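The same site in two structures of tetraacyldisaccharide 4'-kinase from Aquifex aeolicus, which probably transfers the gamma-phosphate of ATP to the 4'-position of a tetraacyldisaccharide 1-phosphate, a step that yields lipid IVA: PDB 4ITL (chain A, 2.09 Å), residues S233-N238 and T278-I283, and PDB 4EHY (chain B, 2.20 Å), residues S233-N238 and T278-I283. Structure 2 is superposed on structure 1 by the backbone atoms of these residues (RMSD 0.11 Å); each is numbered along its deposited sequence.

Structure 1 (4ITL); sequences SGLGDN and TPKDLI. With ACP (phosphomethylphosphonic acid adenylate ester), chain C.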
loop_
_atom_site.group_PDB
_atom_site.type_symbol
_atom_site.label_atom_id
_atom_site.label_comp_id
_atom_site.label_asym_id
_atom_site.label_seq_id
_atom_site.Cartn_x
_atom_site.Cartn_y
_atom_site.Cartn_z
ATOM N N SER A 233 -2.488 0.276 -16.453
ATOM C CA SER A 233 -2.238 0.773 -15.102
ATOM C C SER A 233 -0.878 1.439 -15.020
ATOM O O SER A 233 -0.005 1.139 -15.815
ATOM C CB SER A 233 -2.308 -0.377 -14.116
ATOM O OG SER A 233 -1.334 -1.346 -14.423
ATOM N N GLY A 234 -0.687 2.326 -14.048
ATOM C CA GLY A 234 0.655 2.661 -13.610
ATOM C C GLY A 234 0.943 2.316 -12.161
ATOM O O GLY A 234 0.482 2.983 -11.245
ATOM N N LEU A 235 1.778 1.309 -11.977
ATOM C CA LEU A 235 1.816 0.535 -10.749
ATOM C C LEU A 235 3.264 0.212 -10.462
ATOM O O LEU A 235 4.104 0.320 -11.342
ATOM C CB LEU A 235 1.028 -0.757 -10.877
ATOM C CG LEU A 235 -0.479 -0.651 -11.019
ATOM C CD1 LEU A 235 -1.083 -2.036 -10.981
ATOM C CD2 LEU A 235 -1.084 0.227 -9.946
ATOM N N GLY A 236 3.570 -0.172 -9.233
ATOM C CA GLY A 236 4.881 -0.733 -8.975
ATOM C C GLY A 236 5.179 -1.900 -9.898
ATOM O O GLY A 236 6.296 -2.042 -10.409
ATOM N N ASP A 237 4.185 -2.758 -10.102
ATOM C CA ASP A 237 4.320 -3.837 -11.093
ATOM C C ASP A 237 3.052 -4.126 -11.904
ATOM O O ASP A 237 2.150 -4.855 -11.438
ATOM C CB ASP A 237 4.731 -5.117 -10.399
ATOM C CG ASP A 237 4.897 -6.262 -11.375
ATOM O OD1 ASP A 237 4.993 -5.993 -12.598
ATOM O OD2 ASP A 237 4.928 -7.422 -10.912
ATOM N N ASN A 238 3.004 -3.582 -13.121
ATOM C CA ASN A 238 1.856 -3.740 -14.014
ATOM C C ASN A 238 1.639 -5.190 -14.431
ATOM O O ASN A 238 0.540 -5.584 -14.860
ATOM C CB ASN A 238 2.043 -2.871 -15.259
ATOM C CG ASN A 238 2.022 -1.390 -14.934
ATOM O OD1 ASN A 238 1.366 -0.958 -13.963
ATOM N ND2 ASN A 238 2.741 -0.598 -15.732
ATOM N N THR A 278 -7.032 0.279 -12.562
ATOM C CA THR A 278 -7.107 -0.024 -11.147
ATOM C C THR A 278 -7.601 1.201 -10.390
ATOM O O THR A 278 -7.605 2.310 -10.912
ATOM C CB THR A 278 -5.737 -0.453 -10.540
ATOM O OG1 THR A 278 -4.904 0.678 -10.297
ATOM C CG2 THR A 278 -4.991 -1.405 -11.459
ATOM N N PRO A 279 -7.988 1.018 -9.127
ATOM C CA PRO A 279 -8.440 2.207 -8.399
ATOM C C PRO A 279 -7.370 3.300 -8.227
ATOM O O PRO A 279 -7.698 4.497 -8.194
ATOM C CB PRO A 279 -8.864 1.628 -7.054
ATOM C CG PRO A 279 -9.324 0.263 -7.379
ATOM C CD PRO A 279 -8.336 -0.224 -8.419
ATOM N N LYS A 280 -6.118 2.883 -8.066
ATOM C CA LYS A 280 -4.974 3.776 -7.951
ATOM C C LYS A 280 -4.878 4.647 -9.169
ATOM O O LYS A 280 -4.602 5.840 -9.070
ATOM C CB LYS A 280 -3.673 2.956 -7.721
ATOM C CG LYS A 280 -2.403 3.710 -7.866
ATOM C CD LYS A 280 -1.218 2.909 -7.372
ATOM C CE LYS A 280 0.067 3.526 -7.898
ATOM N NZ LYS A 280 1.254 2.976 -7.173
ATOM N N ASP A 281 -5.137 4.062 -10.332
ATOM C CA ASP A 281 -5.193 4.843 -11.562
ATOM C C ASP A 281 -6.475 5.675 -11.673
ATOM O O ASP A 281 -6.440 6.816 -12.104
ATOM C CB ASP A 281 -5.067 3.918 -12.796
ATOM C CG ASP A 281 -3.831 3.009 -12.711
ATOM O OD1 ASP A 281 -2.719 3.547 -12.898
ATOM O OD2 ASP A 281 -3.959 1.788 -12.437
ATOM N N LEU A 282 -7.610 5.093 -11.317
ATOM C CA LEU A 282 -8.889 5.751 -11.517
ATOM C C LEU A 282 -9.020 7.053 -10.703
ATOM O O LEU A 282 -9.814 7.927 -11.056
ATOM C CB LEU A 282 -10.020 4.817 -11.131
ATOM C CG LEU A 282 -11.428 5.215 -11.584
ATOM C CD1 LEU A 282 -11.594 5.049 -13.059
ATOM C CD2 LEU A 282 -12.398 4.323 -10.847
ATOM N N ILE A 283 -8.267 7.208 -9.620
ATOM C CA ILE A 283 -8.395 8.446 -8.842
ATOM C C ILE A 283 -7.973 9.635 -9.686
ATOM O O ILE A 283 -8.368 10.783 -9.432
ATOM C CB ILE A 283 -7.598 8.450 -7.543
ATOM C CG1 ILE A 283 -6.160 8.033 -7.797
ATOM C CG2 ILE A 283 -8.253 7.550 -6.489
ATOM C CD1 ILE A 283 -5.248 8.458 -6.700
HETATM P PG ACP C . 3.799 0.806 -3.270
HETATM O O1G ACP C . 4.010 2.307 -3.255
HETATM O O2G ACP C . 4.940 0.019 -2.590
HETATM O O3G ACP C . 3.734 0.357 -4.765
HETATM P PB ACP C . 1.504 -1.101 -2.749
HETATM O O1B ACP C . 0.234 -1.137 -1.923
HETATM O O2B ACP C . 2.440 -2.142 -2.133
HETATM C C3B ACP C . 2.183 0.557 -2.421
HETATM P PA ACP C . 0.260 -2.313 -4.956
HETATM O O1A ACP C . 0.111 -3.777 -4.599
HETATM O O2A ACP C . 0.633 -2.062 -6.373
HETATM O O3A ACP C . 1.500 -1.559 -4.251
HETATM O "O5'" ACP C . -1.128 -1.595 -4.630
HETATM C "C5'" ACP C . -1.314 -0.260 -5.070
HETATM C "C4'" ACP C . -2.767 -0.008 -5.457
HETATM O "O4'" ACP C . -2.824 -0.273 -6.859
HETATM C "C3'" ACP C . -3.804 -0.888 -4.845
HETATM O "O3'" ACP C . -4.302 -0.443 -3.660
HETATM C "C2'" ACP C . -4.853 -0.904 -5.908
HETATM O "O2'" ACP C . -5.685 0.213 -5.964
HETATM C "C1'" ACP C . -4.014 -0.948 -7.125
HETATM N N9 ACP C . -3.732 -2.292 -7.622
HETATM C C8 ACP C . -2.538 -2.933 -7.662
HETATM N N7 ACP C . -2.713 -4.151 -8.221
HETATM C C5 ACP C . -4.000 -4.282 -8.571
HETATM C C6 ACP C . -4.755 -5.289 -9.172
HETATM N N6 ACP C . -4.130 -6.529 -9.563
HETATM N N1 ACP C . -6.068 -5.111 -9.363
HETATM C C2 ACP C . -6.695 -3.971 -8.981
HETATM N N3 ACP C . -6.011 -2.961 -8.400
HETATM C C4 ACP C . -4.677 -3.104 -8.181
HETATM O O HOH W 1 -0.992 5.101 -11.413
HETATM O O HOH W 2 1.677 -0.137 -6.860
#
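Asp281 reaches across to Gly234, whose backbone N gives a hydrogen bond to Asp281 OD1 (2.6 Å) on the syn side, somewhat out of the carboxylate plane. Two neighbouring parallel strands, 229-234 and 275-277, end here; the first turns toward helix 238-247, the second runs into helix 279-282 with Thr278 as N-cap, and both ends line the nucleotide site, near Gly47 of the predicted P-loop. Thr278 OG1 donates to Asp281 OD2 (2.6 Å) from above the carboxylate plane, while water 1 donates to both Gly234 O and Asp281 OD1. Lys280 runs extended alongside the ribose, CG anti to the backbone N (chi1 168°). Lys280 CB meets ACP O4' at 3.4 Å; CG passes it less closely; CD lies between O4' and Leu235 CD2; CE rests on Gly234 O (3.4 Å). Lys280 NZ donates to water 2 (3.2 Å), with Glu100 and Asp260 as acidic partners. Gly236 N donates to the same water, which passes bonds on to ACP O3A and O3G. Leu235 CD1 borders the adenine, 3.7 Å from ACP C8, as does Thr278 CB, 3.3 Å from ACP N3.

Structure 2 (4EHY); sequences SGLGDN and TPKDLI. With ADP (adenosine-5'-diphosphate), chain D.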
loop_
_atom_site.group_PDB
_atom_site.type_symbol
_atom_site.label_atom_id
_atom_site.label_comp_id
_atom_site.label_asym_id
_atom_site.label_seq_id
_atom_site.Cartn_x
_atom_site.Cartn_y
_atom_site.Cartn_z
ATOM N N SER B 233 -2.429 0.355 -16.559
ATOM C CA SER B 233 -2.165 0.721 -15.170
ATOM C C SER B 233 -0.782 1.348 -15.029
ATOM O O SER B 233 0.076 1.179 -15.901
ATOM C CB SER B 233 -2.284 -0.494 -14.239
ATOM O OG SER B 233 -1.325 -1.492 -14.555
ATOM N N GLY B 234 -0.583 2.070 -13.926
ATOM C CA GLY B 234 0.682 2.718 -13.625
ATOM C C GLY B 234 0.918 2.359 -12.172
ATOM O O GLY B 234 0.526 3.096 -11.266
ATOM N N LEU B 235 1.559 1.211 -11.969
ATOM C CA LEU B 235 1.696 0.580 -10.666
ATOM C C LEU B 235 3.165 0.257 -10.424
ATOM O O LEU B 235 4.006 0.411 -11.312
ATOM C CB LEU B 235 0.912 -0.732 -10.571
ATOM C CG LEU B 235 -0.531 -0.676 -11.069
ATOM C CD1 LEU B 235 -1.139 -2.061 -11.104
ATOM C CD2 LEU B 235 -1.343 0.249 -10.192
ATOM N N GLY B 236 3.465 -0.231 -9.228
ATOM C CA GLY B 236 4.785 -0.764 -8.952
ATOM C C GLY B 236 5.120 -1.911 -9.893
ATOM O O GLY B 236 6.257 -2.038 -10.342
ATOM N N ASP B 237 4.137 -2.758 -10.191
ATOM C CA ASP B 237 4.341 -3.852 -11.145
ATOM C C ASP B 237 3.070 -4.090 -11.959
ATOM O O ASP B 237 2.121 -4.700 -11.464
ATOM C CB ASP B 237 4.771 -5.131 -10.412
ATOM C CG ASP B 237 5.007 -6.305 -11.352
ATOM O OD1 ASP B 237 5.071 -6.108 -12.588
ATOM O OD2 ASP B 237 5.133 -7.441 -10.848
ATOM N N ASN B 238 3.057 -3.603 -13.203
ATOM C CA ASN B 238 1.889 -3.745 -14.078
ATOM C C ASN B 238 1.659 -5.195 -14.464
ATOM O O ASN B 238 0.572 -5.572 -14.903
ATOM C CB ASN B 238 2.039 -2.896 -15.350
ATOM C CG ASN B 238 1.989 -1.410 -15.071
ATOM O OD1 ASN B 238 1.367 -0.972 -14.105
ATOM N ND2 ASN B 238 2.657 -0.626 -15.908
ATOM N N THR B 278 -6.961 0.151 -12.501
ATOM C CA THR B 278 -7.109 -0.022 -11.047
ATOM C C THR B 278 -7.583 1.206 -10.275
ATOM O O THR B 278 -7.610 2.321 -10.812
ATOM C CB THR B 278 -5.748 -0.466 -10.445
ATOM O OG1 THR B 278 -4.899 0.674 -10.299
ATOM C CG2 THR B 278 -5.060 -1.485 -11.330
ATOM N N PRO B 279 -7.967 1.013 -9.005
ATOM C CA PRO B 279 -8.441 2.185 -8.260
ATOM C C PRO B 279 -7.333 3.244 -8.156
ATOM O O PRO B 279 -7.606 4.441 -8.175
ATOM C CB PRO B 279 -8.772 1.604 -6.888
ATOM C CG PRO B 279 -9.195 0.172 -7.203
ATOM C CD PRO B 279 -8.241 -0.258 -8.294
ATOM N N LYS B 280 -6.090 2.793 -8.093
ATOM C CA LYS B 280 -4.954 3.698 -7.955
ATOM C C LYS B 280 -4.867 4.622 -9.162
ATOM O O LYS B 280 -4.597 5.816 -9.028
ATOM C CB LYS B 280 -3.658 2.890 -7.762
ATOM C CG LYS B 280 -2.388 3.734 -7.702
ATOM C CD LYS B 280 -1.172 2.860 -7.414
ATOM C CE LYS B 280 0.142 3.641 -7.578
ATOM N NZ LYS B 280 1.313 2.867 -7.035
ATOM N N ASP B 281 -5.138 4.076 -10.343
ATOM C CA ASP B 281 -5.182 4.881 -11.565
ATOM C C ASP B 281 -6.454 5.724 -11.676
ATOM O O ASP B 281 -6.415 6.886 -12.083
ATOM C CB ASP B 281 -5.078 3.966 -12.793
ATOM C CG ASP B 281 -3.862 3.066 -12.742
ATOM O OD1 ASP B 281 -2.755 3.558 -13.052
ATOM O OD2 ASP B 281 -4.008 1.874 -12.380
ATOM N N LEU B 282 -7.582 5.124 -11.312
ATOM C CA LEU B 282 -8.901 5.733 -11.487
ATOM C C LEU B 282 -9.048 7.074 -10.766
ATOM O O LEU B 282 -9.788 7.945 -11.220
ATOM C CB LEU B 282 -9.989 4.767 -11.005
ATOM C CG LEU B 282 -11.423 5.072 -11.458
ATOM C CD1 LEU B 282 -11.547 4.930 -12.968
ATOM C CD2 LEU B 282 -12.403 4.149 -10.760
ATOM N N ILE B 283 -8.347 7.250 -9.645
ATOM C CA ILE B 283 -8.451 8.502 -8.886
ATOM C C ILE B 283 -7.975 9.655 -9.737
ATOM O O ILE B 283 -8.321 10.830 -9.493
ATOM C CB ILE B 283 -7.631 8.495 -7.578
ATOM C CG1 ILE B 283 -6.210 8.011 -7.845
ATOM C CG2 ILE B 283 -8.297 7.625 -6.518
ATOM C CD1 ILE B 283 -5.259 8.305 -6.707
HETATM P PB ADP D . 2.022 -0.868 -3.291
HETATM O O1B ADP D . 2.620 0.476 -3.619
HETATM O O2B ADP D . 3.000 -1.846 -2.679
HETATM O O3B ADP D . 0.758 -0.750 -2.466
HETATM P PA ADP D . 0.977 -0.981 -6.046
HETATM O O1A ADP D . 0.464 -2.248 -6.672
HETATM O O2A ADP D . 1.857 -0.049 -6.831
HETATM O O3A ADP D . 1.682 -1.557 -4.701
HETATM O "O5'" ADP D . -0.282 -0.116 -5.575
HETATM C "C5'" ADP D . -1.333 -0.720 -4.839
HETATM C "C4'" ADP D . -2.635 -0.182 -5.421
HETATM O "O4'" ADP D . -2.646 -0.361 -6.858
HETATM C "C3'" ADP D . -3.786 -0.997 -4.884
HETATM O "O3'" ADP D . -4.311 -0.380 -3.712
HETATM C "C2'" ADP D . -4.775 -1.002 -6.026
HETATM O "O2'" ADP D . -5.532 0.210 -5.975
HETATM C "C1'" ADP D . -3.900 -0.932 -7.262
HETATM N N9 ADP D . -3.646 -2.310 -7.755
HETATM C C8 ADP D . -2.447 -2.923 -7.796
HETATM N N7 ADP D . -2.545 -4.171 -8.326
HETATM C C5 ADP D . -3.840 -4.367 -8.642
HETATM C C6 ADP D . -4.630 -5.472 -9.238
HETATM N N6 ADP D . -4.050 -6.657 -9.610
HETATM N N1 ADP D . -5.953 -5.254 -9.393
HETATM C C2 ADP D . -6.547 -4.100 -9.033
HETATM N N3 ADP D . -5.893 -3.063 -8.483
HETATM C C4 ADP D . -4.556 -3.137 -8.272
HETATM O O HOH W 3 -1.032 5.122 -11.370
#
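Between Gly234 and Asp281 runs a hydrogen bond from the glycine's backbone N to Asp281 OD1 (2.8 Å), on the syn side, somewhat out of the carboxylate plane. The two segments line the nucleotide site, with Thr278 as N-cap of helix 279-282. Thr278 OG1 donates to Asp281 OD2 (2.6 Å) from above the carboxylate plane, and water 3 donates to both Gly234 O and Asp281 OD1. Lys280 stretches out alongside the ribose of ADP, CG anti to its backbone N (chi1 176°). Lys280 CB touches ADP O4' at 3.5 Å; CG passes that oxygen at a longer distance; CD lies between O4' and Leu235 CD2; CE comes to Gly234 O (3.7 Å). Lys280 NZ then hydrogen-bonds ADP O2A (3.0 Å), with Asp260 and Glu100 as acidic partners. The backbone N of Gly236 donates to that same oxygen, so one alpha-phosphate oxygen is gripped from both segments. By the adenine, Leu235 CD1 stands 3.7 Å from ADP C8, and Thr278 CB is 3.3 Å from ADP N3.

How the two compare
The bound nucleotide is what differs: ACP, a triphosphate analogue with a methylene bridge and a gamma-phosphate, in structure 1, and ADP, which stops at the beta-phosphate, in structure 2. The difference is plainest between Gly236(A) and Lys280(A) and their counterparts, Gly236(B) and Lys280(B). Atom O2A of ADP stands where water 2 is modelled beside ACP, and that one place is met by the same two donors. In structure 1, Gly236(A) N is 3.0 Å and Lys280(A) NZ 3.2 Å from water 2. In structure 2, Gly236(B) N is 2.9 Å and Lys280(B) NZ 3.0 Å from ADP O2A. Neither donor therefore changes role; water stands in for the phosphate oxygen.

The compared CA atoms coincide within the error, and the side chains of Ser233(A), Leu235(A), Thr278(A), Lys280(A) and Asp281(A) keep the places of their counterparts in chain B. The bonds from Gly234(A) N and Thr278(A) OG1 to Asp281(A) recur in chain B, with water 1 and water 3 at one site. With ACP, the link from Gly236(A) and Lys280(A) to the phosphates is indirect, since water 2 passes its own hydrogen bonds on to O3A and O3G, whereas with ADP, Gly236(B) and Lys280(B) grip the alpha-phosphate without a mediating water.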